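Local coordinates for protein putative branched-chain-amino-acid aminotransferase (Thermotoga maritima MSB8, PDB 3CSW) that probably catalyses the pyridoxal-phosphate-dependent transfer of the amino group between leucine, isoleucine or valine and 2-oxoglutarate in branched-chain amino acid synthesis, at residues 34-39 / 103-108; 82-87 / 109-114; 116-121 / 240-245; 232-237 / 260-265. All blocks are in the same frame, centred on the assembly; numbering follows the deposited sequence.

Interaction 1: 34-39 / 103-108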
loop_
_atom_site.group_PDB
_atom_site.type_symbol
_atom_site.label_atom_id
_atom_site.label_comp_id
_atom_site.label_asym_id
_atom_site.label_seq_id
_atom_site.Cartn_x
_atom_site.Cartn_y
_atom_site.Cartn_z
ATOM N N PHE A 34 -15.630 13.325 30.480
ATOM C CA PHE A 34 -15.331 14.292 29.436
ATOM C C PHE A 34 -13.917 14.104 28.878
ATOM O O PHE A 34 -13.726 14.122 27.661
ATOM C CB PHE A 34 -15.510 15.728 29.946
ATOM C CG PHE A 34 -15.087 16.794 28.957
ATOM C CD1 PHE A 34 -15.758 16.957 27.761
ATOM C CD2 PHE A 34 -14.032 17.642 29.235
ATOM C CE1 PHE A 34 -15.374 17.937 26.861
ATOM C CE2 PHE A 34 -13.647 18.616 28.343
ATOM C CZ PHE A 34 -14.320 18.766 27.153
ATOM N N GLU A 35 -12.926 13.950 29.755
ATOM C CA GLU A 35 -11.548 13.795 29.292
ATOM C C GLU A 35 -11.432 12.524 28.437
ATOM O O GLU A 35 -10.835 12.539 27.371
ATOM C CB GLU A 35 -10.557 13.789 30.459
ATOM C CG GLU A 35 -9.099 13.865 30.009
ATOM C CD GLU A 35 -8.090 13.800 31.144
ATOM O OE1 GLU A 35 -8.479 13.474 32.289
ATOM O OE2 GLU A 35 -6.894 14.081 30.877
ATOM N N LYS A 36 -12.050 11.447 28.899
ATOM C CA LYS A 36 -12.042 10.173 28.201
ATOM C C LYS A 36 -12.800 10.189 26.865
ATOM O O LYS A 36 -12.416 9.501 25.920
ATOM C CB LYS A 36 -12.635 9.101 29.125
ATOM C CG LYS A 36 -12.620 7.678 28.569
ATOM C CD LYS A 36 -11.206 7.152 28.398
ATOM C CE LYS A 36 -11.180 5.776 27.735
ATOM N NZ LYS A 36 -9.769 5.290 27.567
ATOM N N SER A 37 -13.867 10.978 26.795
ATOM C CA SER A 37 -14.682 11.108 25.594
ATOM C C SER A 37 -13.946 11.807 24.448
ATOM O O SER A 37 -14.401 11.767 23.316
ATOM C CB SER A 37 -16.005 11.847 25.912
ATOM O OG SER A 37 -15.799 13.246 26.155
ATOM N N LEU A 38 -12.829 12.461 24.752
ATOM C CA LEU A 38 -11.972 13.097 23.749
ATOM C C LEU A 38 -11.319 12.050 22.854
ATOM O O LEU A 38 -10.901 12.359 21.753
ATOM C CB LEU A 38 -10.908 13.989 24.409
ATOM C CG LEU A 38 -11.405 15.171 25.260
ATOM C CD1 LEU A 38 -10.220 16.003 25.784
ATOM C CD2 LEU A 38 -12.375 16.054 24.495
ATOM N N GLN A 39 -11.256 10.809 23.333
ATOM C CA GLN A 39 -10.812 9.667 22.533
ATOM C C GLN A 39 -11.872 9.165 21.547
ATOM O O GLN A 39 -11.574 8.303 20.713
ATOM C CB GLN A 39 -10.373 8.509 23.443
ATOM C CG GLN A 39 -9.223 8.911 24.365
ATOM C CD GLN A 39 -8.641 7.765 25.190
ATOM O OE1 GLN A 39 -8.564 7.865 26.403
ATOM N NE2 GLN A 39 -8.206 6.691 24.528
ATOM N N PHE A 103 -20.592 6.011 25.282
ATOM C CA PHE A 103 -19.342 6.510 25.850
ATOM C C PHE A 103 -18.432 5.443 26.422
ATOM O O PHE A 103 -18.903 4.465 27.015
ATOM C CB PHE A 103 -19.595 7.627 26.878
ATOM C CG PHE A 103 -20.093 8.887 26.252
ATOM C CD1 PHE A 103 -19.230 9.702 25.541
ATOM C CD2 PHE A 103 -21.431 9.225 26.311
ATOM C CE1 PHE A 103 -19.694 10.843 24.926
ATOM C CE2 PHE A 103 -21.895 10.365 25.702
ATOM C CZ PHE A 103 -21.028 11.174 25.004
ATOM N N PRO A 104 -17.102 5.678 26.265
ATOM C CA PRO A 104 -16.025 4.729 26.555
ATOM C C PRO A 104 -15.933 4.368 28.018
ATOM O O PRO A 104 -15.964 5.259 28.883
ATOM C CB PRO A 104 -14.747 5.467 26.119
ATOM C CG PRO A 104 -15.111 6.918 26.022
ATOM C CD PRO A 104 -16.577 6.986 25.795
ATOM N N ASP A 105 -15.837 3.058 28.264
ATOM C CA ASP A 105 -15.670 2.489 29.594
ATOM C C ASP A 105 -16.970 2.587 30.404
ATOM O O ASP A 105 -17.508 1.563 30.831
ATOM C CB ASP A 105 -14.462 3.120 30.325
ATOM C CG ASP A 105 -13.141 2.988 29.529
ATOM O OD1 ASP A 105 -13.169 2.640 28.326
ATOM O OD2 ASP A 105 -12.062 3.247 30.116
ATOM N N SER A 106 -17.493 3.799 30.580
ATOM C CA SER A 106 -18.733 3.993 31.333
ATOM C C SER A 106 -19.952 3.266 30.745
ATOM O O SER A 106 -20.782 2.777 31.501
ATOM C CB SER A 106 -19.047 5.491 31.502
ATOM O OG SER A 106 -19.206 6.149 30.254
ATOM N N GLY A 107 -20.066 3.201 29.418
ATOM C CA GLY A 107 -21.255 2.622 28.776
ATOM C C GLY A 107 -22.480 3.547 28.759
ATOM O O GLY A 107 -23.552 3.151 28.291
ATOM N N GLU A 108 -22.310 4.772 29.274
ATOM C CA GLU A 108 -23.326 5.834 29.271
ATOM C C GLU A 108 -23.826 6.109 27.865
ATOM O O GLU A 108 -23.023 6.172 26.941
ATOM C CB GLU A 108 -22.688 7.141 29.769
ATOM C CG GLU A 108 -22.261 7.171 31.245
ATOM C CD GLU A 108 -23.232 7.931 32.132
ATOM O OE1 GLU A 108 -24.456 7.863 31.880
ATOM O OE2 GLU A 108 -22.768 8.605 33.080
#
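F34 O accepts a 2.7 Å hydrogen bond from S37 OG; the CB of F34 points away from 103-108, and the side chain packs on S37 of the second subunit. E35 likewise serves the subunit interface, its OE2 paired with K99 and Y101 of the second subunit.

K36 makes the largest single contribution. Its CG lies anti to the backbone N (chi1 -176°) and the chain bends at chi2 (66°), so that it runs past the P104 ring in the opposite direction, with K36 CG 3.6 Å from P104 CG. The same bend brings the far end of the lysine across D105 at roughly a right angle: K36 CE is 3.6 Å from D105 OD2, whereas K36 NZ stays 4.0 Å from that oxygen, a long salt bridge. The ammonium is also held by Q39, K36 NZ to Q39 OE1 being 3.1 Å, with the nitrogen above the amide plane.

S37 follows on the buried side. Its OG occupies the crowded position between backbone N and carbonyl carbon (chi1 72°), and S37 CB meets the F103 ring obliquely, 3.9 Å from F103 CD1. F103 in turn packs on L38 of the second subunit.

The contact thus joins helix 31-37 to the beta-hairpin turn between strands 96-102 and 109-115, beside the subunit interface. K36 on P104 and S37 on F103 meet carbon to carbon, with the long ion pair at the edge; that pair probably adds modestly, since K36 is shared with Q39 and D105 OD1 has a salt bridge to R157 of the second subunit.

Interaction 2: 82-87 / 109-114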
loop_
_atom_site.group_PDB
_atom_site.type_symbol
_atom_site.label_atom_id
_atom_site.label_comp_id
_atom_site.label_asym_id
_atom_site.label_seq_id
_atom_site.Cartn_x
_atom_site.Cartn_y
_atom_site.Cartn_z
ATOM N N THR A 82 -35.564 1.541 22.101
ATOM C CA THR A 82 -36.774 1.913 21.374
ATOM C C THR A 82 -37.674 2.805 22.230
ATOM O O THR A 82 -38.334 3.713 21.717
ATOM C CB THR A 82 -37.588 0.684 20.884
ATOM O OG1 THR A 82 -38.149 -0.033 21.994
ATOM C CG2 THR A 82 -36.720 -0.240 20.095
ATOM N N LYS A 83 -37.685 2.566 23.539
ATOM C CA LYS A 83 -38.529 3.352 24.437
ATOM C C LYS A 83 -38.102 4.814 24.481
ATOM O O LYS A 83 -38.949 5.702 24.379
ATOM C CB LYS A 83 -38.561 2.738 25.845
ATOM C CG LYS A 83 -39.423 1.467 25.929
ATOM C CD LYS A 83 -39.497 0.871 27.364
ATOM C CE LYS A 83 -40.398 -0.395 27.403
ATOM N NZ LYS A 83 -40.927 -0.739 28.762
ATOM N N VAL A 84 -36.794 5.064 24.625
ATOM C CA VAL A 84 -36.274 6.438 24.621
ATOM C C VAL A 84 -36.451 7.091 23.240
ATOM O O VAL A 84 -36.805 8.268 23.141
ATOM C CB VAL A 84 -34.773 6.509 25.039
ATOM C CG1 VAL A 84 -34.275 7.955 25.004
ATOM C CG2 VAL A 84 -34.560 5.903 26.448
ATOM N N LEU A 85 -36.199 6.331 22.176
ATOM C CA LEU A 85 -36.333 6.864 20.814
ATOM C C LEU A 85 -37.752 7.365 20.575
ATOM O O LEU A 85 -37.934 8.481 20.085
ATOM C CB LEU A 85 -35.996 5.811 19.750
ATOM C CG LEU A 85 -34.558 5.332 19.560
ATOM C CD1 LEU A 85 -34.518 4.231 18.467
ATOM C CD2 LEU A 85 -33.657 6.499 19.207
ATOM N N LYS A 86 -38.746 6.536 20.914
ATOM C CA LYS A 86 -40.171 6.874 20.702
ATOM C C LYS A 86 -40.697 8.017 21.589
ATOM O O LYS A 86 -41.434 8.886 21.099
ATOM C CB LYS A 86 -41.059 5.627 20.847
ATOM C CG LYS A 86 -40.668 4.519 19.866
ATOM C CD LYS A 86 -41.776 3.574 19.539
ATOM C CE LYS A 86 -42.109 2.647 20.673
ATOM N NZ LYS A 86 -43.144 1.697 20.182
ATOM N N ALA A 87 -40.329 8.011 22.875
ATOM C CA ALA A 87 -40.714 9.080 23.806
ATOM C C ALA A 87 -40.144 10.421 23.345
ATOM O O ALA A 87 -40.817 11.450 23.453
ATOM C CB ALA A 87 -40.235 8.767 25.241
ATOM N N VAL A 109 -25.133 6.315 27.706
ATOM C CA VAL A 109 -25.731 6.620 26.390
ATOM C C VAL A 109 -26.334 8.036 26.383
ATOM O O VAL A 109 -26.946 8.466 27.365
ATOM C CB VAL A 109 -26.806 5.571 25.995
ATOM C CG1 VAL A 109 -27.413 5.881 24.622
ATOM C CG2 VAL A 109 -26.200 4.168 25.983
ATOM N N LEU A 110 -26.129 8.761 25.284
ATOM C CA LEU A 110 -26.701 10.095 25.112
ATOM C C LEU A 110 -27.473 10.135 23.810
ATOM O O LEU A 110 -26.924 9.802 22.762
ATOM C CB LEU A 110 -25.610 11.166 25.077
ATOM C CG LEU A 110 -25.969 12.600 24.657
ATOM C CD1 LEU A 110 -26.814 13.264 25.709
ATOM C CD2 LEU A 110 -24.691 13.392 24.410
ATOM N N PHE A 111 -28.741 10.549 23.879
ATOM C CA PHE A 111 -29.570 10.714 22.681
ATOM C C PHE A 111 -29.741 12.206 22.454
ATOM O O PHE A 111 -29.933 12.948 23.422
ATOM C CB PHE A 111 -30.951 10.105 22.865
ATOM C CG PHE A 111 -30.971 8.609 23.099
ATOM C CD1 PHE A 111 -30.617 8.073 24.336
ATOM C CD2 PHE A 111 -31.450 7.747 22.114
ATOM C CE1 PHE A 111 -30.702 6.693 24.576
ATOM C CE2 PHE A 111 -31.540 6.368 22.353
ATOM C CZ PHE A 111 -31.159 5.844 23.580
ATOM N N VAL A 112 -29.664 12.646 21.203
ATOM C CA VAL A 112 -29.886 14.050 20.859
ATOM C C VAL A 112 -30.985 14.072 19.797
ATOM O O VAL A 112 -30.850 13.442 18.751
ATOM C CB VAL A 112 -28.601 14.759 20.326
ATOM C CG1 VAL A 112 -28.843 16.251 20.147
ATOM C CG2 VAL A 112 -27.418 14.535 21.249
ATOM N N PHE A 113 -32.087 14.766 20.089
ATOM C CA PHE A 113 -33.213 14.885 19.155
ATOM C C PHE A 113 -33.316 16.310 18.629
ATOM O O PHE A 113 -33.320 17.238 19.419
ATOM C CB PHE A 113 -34.523 14.546 19.853
ATOM C CG PHE A 113 -34.598 13.141 20.398
ATOM C CD1 PHE A 113 -34.087 12.840 21.650
ATOM C CD2 PHE A 113 -35.254 12.141 19.690
ATOM C CE1 PHE A 113 -34.192 11.569 22.170
ATOM C CE2 PHE A 113 -35.356 10.853 20.206
ATOM C CZ PHE A 113 -34.823 10.566 21.449
ATOM N N SER A 114 -33.389 16.479 17.312
ATOM C CA SER A 114 -33.560 17.803 16.709
ATOM C C SER A 114 -34.417 17.726 15.455
ATOM O O SER A 114 -34.495 16.688 14.818
ATOM C CB SER A 114 -32.209 18.450 16.383
ATOM O OG SER A 114 -31.490 17.728 15.408
#
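V84 lays its CG1 methyl over one face of the F111 ring, 3.7 Å from the F111 ring centroid and only 9° off the ring normal, a CH-pi contact placed almost exactly above the middle of the ring. The torsion explains the placement: CG1 is anti to the backbone N, on a residue whose CB already points at the strand. V84 CB sits nearer the rim, 4.0 Å from F111 CZ.

L85 reaches the same ring from another direction. Its CB points away from the strand, yet with CG anti to the carbonyl carbon (chi1 -70°) the branch returns, and L85 CD2 lies at the ring edge, near the ring plane, 3.8 Å from F111 CE2. One phenyl group is therefore held over a face by valine and along an edge by leucine.

Helix 78-89 here covers one face of the antiparallel sheet to which strand 109-115 belongs, between 14-17 and 96-102. The short segments 82-87 and 109-114 run nearly parallel, crossing at -24° with their axes 10.0 Å apart. F111 and F113, two residues apart, both direct CB to the helix; L110 and V112 pack on F34 and F31 of the second subunit.

F113 meets the helix backbone more than its side chains. Its CG is anti to the carbonyl carbon, and the ring tip abuts two carbonyls obliquely: F113 CZ lies 3.5 Å from V84 O, and F113 CE2 lies 3.5 Å from L85 O. F21 of strand 20-23 packs on both V84 and F113.

Interaction 3: 116-121 / 240-245. With PLP (pyridoxal-5'-phosphate), chain E.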
loop_
_atom_site.group_PDB
_atom_site.type_symbol
_atom_site.label_atom_id
_atom_site.label_comp_id
_atom_site.label_asym_id
_atom_site.label_seq_id
_atom_site.Cartn_x
_atom_site.Cartn_y
_atom_site.Cartn_z
ATOM N N LEU A 116 -35.778 17.454 11.888
ATOM C CA LEU A 116 -35.183 17.052 10.620
ATOM C C LEU A 116 -35.658 18.048 9.582
ATOM O O LEU A 116 -36.848 18.079 9.218
ATOM C CB LEU A 116 -35.620 15.638 10.222
ATOM C CG LEU A 116 -35.028 15.071 8.923
ATOM C CD1 LEU A 116 -33.596 14.652 9.142
ATOM C CD2 LEU A 116 -35.845 13.899 8.410
ATOM N N ASN A 117 -34.742 18.892 9.129
ATOM C CA ASN A 117 -35.060 19.861 8.089
ATOM C C ASN A 117 -34.321 19.411 6.838
ATOM O O ASN A 117 -33.127 19.674 6.658
ATOM C CB ASN A 117 -34.729 21.298 8.530
ATOM C CG ASN A 117 -35.829 21.908 9.422
ATOM O OD1 ASN A 117 -37.021 21.782 9.133
ATOM N ND2 ASN A 117 -35.425 22.569 10.500
ATOM N N ILE A 118 -35.064 18.685 6.008
ATOM C CA ILE A 118 -34.537 18.028 4.830
ATOM C C ILE A 118 -34.870 18.879 3.607
ATOM O O ILE A 118 -36.046 19.145 3.349
ATOM C CB ILE A 118 -35.132 16.589 4.709
ATOM C CG1 ILE A 118 -34.366 15.781 3.669
ATOM C CG2 ILE A 118 -36.660 16.618 4.421
ATOM C CD1 ILE A 118 -32.885 15.609 4.026
ATOM N N PRO A 119 -33.841 19.319 2.857
ATOM C CA PRO A 119 -34.057 20.201 1.700
ATOM C C PRO A 119 -34.518 19.495 0.412
ATOM O O PRO A 119 -34.541 18.260 0.349
ATOM C CB PRO A 119 -32.679 20.839 1.498
ATOM C CG PRO A 119 -31.707 19.808 1.989
ATOM C CD PRO A 119 -32.409 19.017 3.060
ATOM N N ASP A 120 -34.882 20.290 -0.596
ATOM C CA ASP A 120 -35.305 19.763 -1.897
ATOM C C ASP A 120 -34.072 19.490 -2.749
ATOM O O ASP A 120 -33.418 20.413 -3.242
ATOM C CB ASP A 120 -36.254 20.730 -2.627
ATOM C CG ASP A 120 -36.826 20.138 -3.932
ATOM O OD1 ASP A 120 -37.028 18.898 -4.013
ATOM O OD2 ASP A 120 -37.080 20.922 -4.878
ATOM N N LEU A 121 -33.773 18.206 -2.912
ATOM C CA LEU A 121 -32.604 17.771 -3.642
ATOM C C LEU A 121 -32.991 17.203 -5.007
ATOM O O LEU A 121 -32.225 16.467 -5.609
ATOM C CB LEU A 121 -31.835 16.735 -2.803
ATOM C CG LEU A 121 -31.476 17.130 -1.356
ATOM C CD1 LEU A 121 -30.772 15.998 -0.657
ATOM C CD2 LEU A 121 -30.621 18.393 -1.273
ATOM N N THR A 240 -28.990 8.371 5.862
ATOM C CA THR A 240 -30.187 8.315 6.685
ATOM C C THR A 240 -31.159 9.500 6.530
ATOM O O THR A 240 -32.364 9.304 6.292
ATOM C CB THR A 240 -29.828 8.137 8.205
ATOM O OG1 THR A 240 -29.388 6.790 8.454
ATOM C CG2 THR A 240 -31.026 8.405 9.072
ATOM N N SER A 241 -30.643 10.723 6.661
ATOM C CA SER A 241 -31.527 11.876 6.757
ATOM C C SER A 241 -32.309 12.138 5.494
ATOM O O SER A 241 -33.494 12.430 5.580
ATOM C CB SER A 241 -30.777 13.144 7.221
ATOM O OG SER A 241 -29.697 13.462 6.365
ATOM N N ALA A 242 -31.670 11.968 4.338
ATOM C CA ALA A 242 -32.228 12.387 3.069
ATOM C C ALA A 242 -32.657 11.255 2.135
ATOM O O ALA A 242 -33.427 11.501 1.226
ATOM C CB ALA A 242 -31.227 13.314 2.349
ATOM N N GLY A 243 -32.185 10.028 2.344
ATOM C CA GLY A 243 -32.537 8.912 1.457
ATOM C C GLY A 243 -31.658 8.899 0.207
ATOM O O GLY A 243 -30.440 8.861 0.329
ATOM N N VAL A 244 -32.265 8.952 -0.980
ATOM C CA VAL A 244 -31.506 8.999 -2.249
ATOM C C VAL A 244 -31.247 10.449 -2.654
ATOM O O VAL A 244 -32.172 11.236 -2.729
ATOM C CB VAL A 244 -32.233 8.253 -3.392
ATOM C CG1 VAL A 244 -31.530 8.488 -4.749
ATOM C CG2 VAL A 244 -32.347 6.776 -3.079
ATOM N N VAL A 245 -29.980 10.791 -2.893
ATOM C CA VAL A 245 -29.568 12.138 -3.229
ATOM C C VAL A 245 -28.877 12.119 -4.597
ATOM O O VAL A 245 -27.761 11.613 -4.730
ATOM C CB VAL A 245 -28.651 12.748 -2.121
ATOM C CG1 VAL A 245 -28.246 14.186 -2.457
ATOM C CG2 VAL A 245 -29.369 12.715 -0.745
HETATM N N1 PLP E . -20.594 6.393 5.151
HETATM C C2 PLP E . -20.152 7.062 6.287
HETATM C C2A PLP E . -18.684 7.330 6.409
HETATM C C3 PLP E . -21.079 7.468 7.273
HETATM O O3 PLP E . -20.676 8.205 8.362
HETATM C C4 PLP E . -22.454 7.184 7.096
HETATM C C4A PLP E . -23.470 7.661 8.098
HETATM O O4A PLP E . -23.902 8.827 8.041
HETATM C C5 PLP E . -22.877 6.512 5.936
HETATM C C6 PLP E . -21.937 6.115 4.983
HETATM C C5A PLP E . -24.342 6.385 5.587
HETATM O O4P PLP E . -24.919 5.283 6.273
HETATM P P PLP E . -26.511 5.202 6.621
HETATM O O1P PLP E . -26.763 4.057 7.624
HETATM O O2P PLP E . -27.282 4.939 5.359
HETATM O O3P PLP E . -26.870 6.558 7.213
#
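The loop 116-121, which links strand 109-115 to strand 125-129, packs beside the turn between strands 234-239 and 243-247, the beta-hairpin whose T240 holds the cofactor phosphate. Three aliphatic side chains of the loop point at this turn and the start of strand 243-247. L116, with CG anti to the backbone N, brings CD1 to 3.7 Å from S241 CB. I118 CG1 is also anti to N (chi1 -167°), the chain then bends at chi2, and its terminal methyl presses closely on the alanine: I118 CD1 lies 3.3 Å from A242 CB, tighter than usual van der Waals contact. L121 uses the other rotation, CG anti to the carbonyl carbon (chi1 -52°), and crosses V245 obliquely. Its CD1 sits against both branches of the valine, 3.6 Å from both V245 CG1 and V245 CG2. Y163 packs on L121, A242 and V245.

T240 does not touch the loop; it belongs to the pocket on the cofactor side, where T204, I203, E176 and R62 also bind PLP. Its OG1, anti to the carbonyl carbon, and its amide grip one phosphate oxygen together: T240 OG1 donates to PLP O3P at 2.8 Å, and T240 N donates to PLP O3P at 3.1 Å with an N-H...O angle of 142°.

Interaction 4: 232-237 / 260-265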
loop_
_atom_site.group_PDB
_atom_site.type_symbol
_atom_site.label_atom_id
_atom_site.label_comp_id
_atom_site.label_asym_id
_atom_site.label_seq_id
_atom_site.Cartn_x
_atom_site.Cartn_y
_atom_site.Cartn_z
ATOM N N ALA A 232 -19.739 7.481 -15.807
ATOM C CA ALA A 232 -21.053 6.981 -15.440
ATOM C C ALA A 232 -22.158 7.763 -16.139
ATOM O O ALA A 232 -21.995 8.956 -16.420
ATOM C CB ALA A 232 -21.224 7.077 -13.905
ATOM N N ASP A 233 -23.286 7.101 -16.402
ATOM C CA ASP A 233 -24.499 7.784 -16.872
ATOM C C ASP A 233 -25.207 8.558 -15.745
ATOM O O ASP A 233 -25.768 9.632 -15.990
ATOM C CB ASP A 233 -25.496 6.790 -17.500
ATOM C CG ASP A 233 -24.908 6.032 -18.665
ATOM O OD1 ASP A 233 -24.039 6.591 -19.336
ATOM O OD2 ASP A 233 -25.301 4.868 -18.900
ATOM N N GLU A 234 -25.200 7.999 -14.531
ATOM C CA GLU A 234 -25.815 8.618 -13.370
ATOM C C GLU A 234 -24.962 8.353 -12.148
ATOM O O GLU A 234 -24.232 7.388 -12.107
ATOM C CB GLU A 234 -27.235 8.055 -13.079
ATOM C CG GLU A 234 -28.125 7.841 -14.286
ATOM C CD GLU A 234 -29.520 7.313 -13.951
ATOM O OE1 GLU A 234 -30.071 7.683 -12.902
ATOM O OE2 GLU A 234 -30.084 6.557 -14.774
HETATM N N MSE A 235 -25.106 9.211 -11.141
HETATM C CA MSE A 235 -24.499 9.024 -9.834
HETATM C C MSE A 235 -25.436 9.567 -8.751
HETATM O O MSE A 235 -26.179 10.522 -8.984
HETATM C CB MSE A 235 -23.139 9.722 -9.806
HETATM C CG MSE A 235 -22.394 9.688 -8.469
HETATM SE SE MSE A 235 -20.675 10.578 -8.563
HETATM C CE MSE A 235 -20.136 10.280 -6.827
ATOM N N PHE A 236 -25.451 8.917 -7.587
ATOM C CA PHE A 236 -26.228 9.391 -6.432
ATOM C C PHE A 236 -25.624 8.906 -5.110
ATOM O O PHE A 236 -24.790 7.981 -5.089
ATOM C CB PHE A 236 -27.733 9.051 -6.547
ATOM C CG PHE A 236 -28.091 7.561 -6.431
ATOM C CD1 PHE A 236 -28.264 6.965 -5.183
ATOM C CD2 PHE A 236 -28.329 6.793 -7.570
ATOM C CE1 PHE A 236 -28.617 5.620 -5.074
ATOM C CE2 PHE A 236 -28.690 5.452 -7.472
ATOM C CZ PHE A 236 -28.830 4.863 -6.212
ATOM N N LEU A 237 -26.043 9.570 -4.029
ATOM C CA LEU A 237 -25.622 9.266 -2.677
ATOM C C LEU A 237 -26.791 8.738 -1.868
ATOM O O LEU A 237 -27.952 9.026 -2.172
ATOM C CB LEU A 237 -25.089 10.519 -1.976
ATOM C CG LEU A 237 -24.060 11.379 -2.699
ATOM C CD1 LEU A 237 -23.778 12.664 -1.902
ATOM C CD2 LEU A 237 -22.780 10.568 -2.990
ATOM N N PRO A 260 -32.673 14.588 -12.767
ATOM C CA PRO A 260 -31.876 13.405 -12.462
ATOM C C PRO A 260 -32.129 12.315 -13.477
ATOM O O PRO A 260 -33.202 12.262 -14.081
ATOM C CB PRO A 260 -32.389 12.960 -11.090
ATOM C CG PRO A 260 -33.035 14.138 -10.529
ATOM C CD PRO A 260 -33.566 14.943 -11.657
ATOM N N GLY A 261 -31.160 11.436 -13.659
ATOM C CA GLY A 261 -31.341 10.354 -14.607
ATOM C C GLY A 261 -32.476 9.448 -14.185
ATOM O O GLY A 261 -32.927 9.478 -13.026
ATOM N N PRO A 262 -32.922 8.603 -15.110
ATOM C CA PRO A 262 -34.106 7.749 -14.929
ATOM C C PRO A 262 -34.035 6.666 -13.855
ATOM O O PRO A 262 -35.049 6.382 -13.211
ATOM C CB PRO A 262 -34.312 7.126 -16.318
ATOM C CG PRO A 262 -32.986 7.247 -17.003
ATOM C CD PRO A 262 -32.300 8.437 -16.437
ATOM N N VAL A 263 -32.881 6.027 -13.683
ATOM C CA VAL A 263 -32.752 4.995 -12.653
ATOM C C VAL A 263 -32.807 5.668 -11.278
ATOM O O VAL A 263 -33.498 5.176 -10.383
ATOM C CB VAL A 263 -31.462 4.123 -12.837
ATOM C CG1 VAL A 263 -31.253 3.175 -11.661
ATOM C CG2 VAL A 263 -31.529 3.349 -14.148
ATOM N N THR A 264 -32.103 6.798 -11.127
ATOM C CA THR A 264 -32.071 7.561 -9.868
ATOM C C THR A 264 -33.458 8.048 -9.497
ATOM O O THR A 264 -33.855 7.993 -8.316
ATOM C CB THR A 264 -31.182 8.813 -9.963
ATOM O OG1 THR A 264 -29.875 8.452 -10.428
ATOM C CG2 THR A 264 -31.083 9.557 -8.607
ATOM N N ALA A 265 -34.180 8.533 -10.509
ATOM C CA ALA A 265 -35.530 9.068 -10.359
ATOM C C ALA A 265 -36.531 7.998 -9.902
ATOM O O ALA A 265 -37.338 8.268 -9.032
ATOM C CB ALA A 265 -35.995 9.742 -11.687
#
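The tight part of this contact is a single carboxylate held by the first turn of a helix. E234 leaves strand 234-239 with CG anti to the carbonyl carbon and its chain extended beyond it (chi2 -179°), which delivers both oxygens to backbone amides. V263 N donates to E234 OE2 at 3.0 Å, and T264 N donates to E234 OE1 at 2.8 Å; each N-H...O angle is 158° and each oxygen uses its syn lone pair. The anti lone pair of E234 OE1 takes a third bond, 2.6 Å from T264 OG1. P262 CD lies 3.3 Å from E234 OE2. Three donors thus fix the rotation of a buried carboxylate, and the helix N-terminus would probably favour its charged form.

Helix 262-276, with G261 at its N-cap, is docked in this way on strand 234-239, which pairs with 181-186 and 243-247. D233 and E234 both face V185, a classic beta bulge. G261 passes close to the acid, G261 CA lying 3.6 Å from E234 CD; a CB there would collide with E234 CD.

Away from the carboxylate the grip gives way to van der Waals contact. F236, stacked on F183, slides past T264 in the opposite direction, F236 CD2 lying 3.6 Å from T264 OG1, which meets the ring obliquely. On the solvent side P262 is exposed and contributes little area.

Along the chain, interactions 1 and 2 interleave and close before interactions 3 and 4, which interleave in turn. Interaction 1 lies at the turn joining strands 96-102 and 109-115 of the antiparallel sheet, interaction 2 on the second of those strands; their centres are 19 Å apart and F103 touches L110. Interaction 3 continues directly from strand 109-115. It meets interaction 4, 16 Å away between centres, in the mixed sheet holding strands 181-186, 234-239 and 243-247: V245 O lies 2.8 Å from L237 N, a probable hydrogen bond. Interactions 1 and 4 are 41 Å apart between centres. Interactions 1 and 2 thus reach the second subunit, while 3 and 4 share the hairpin whose turn binds the PLP phosphate.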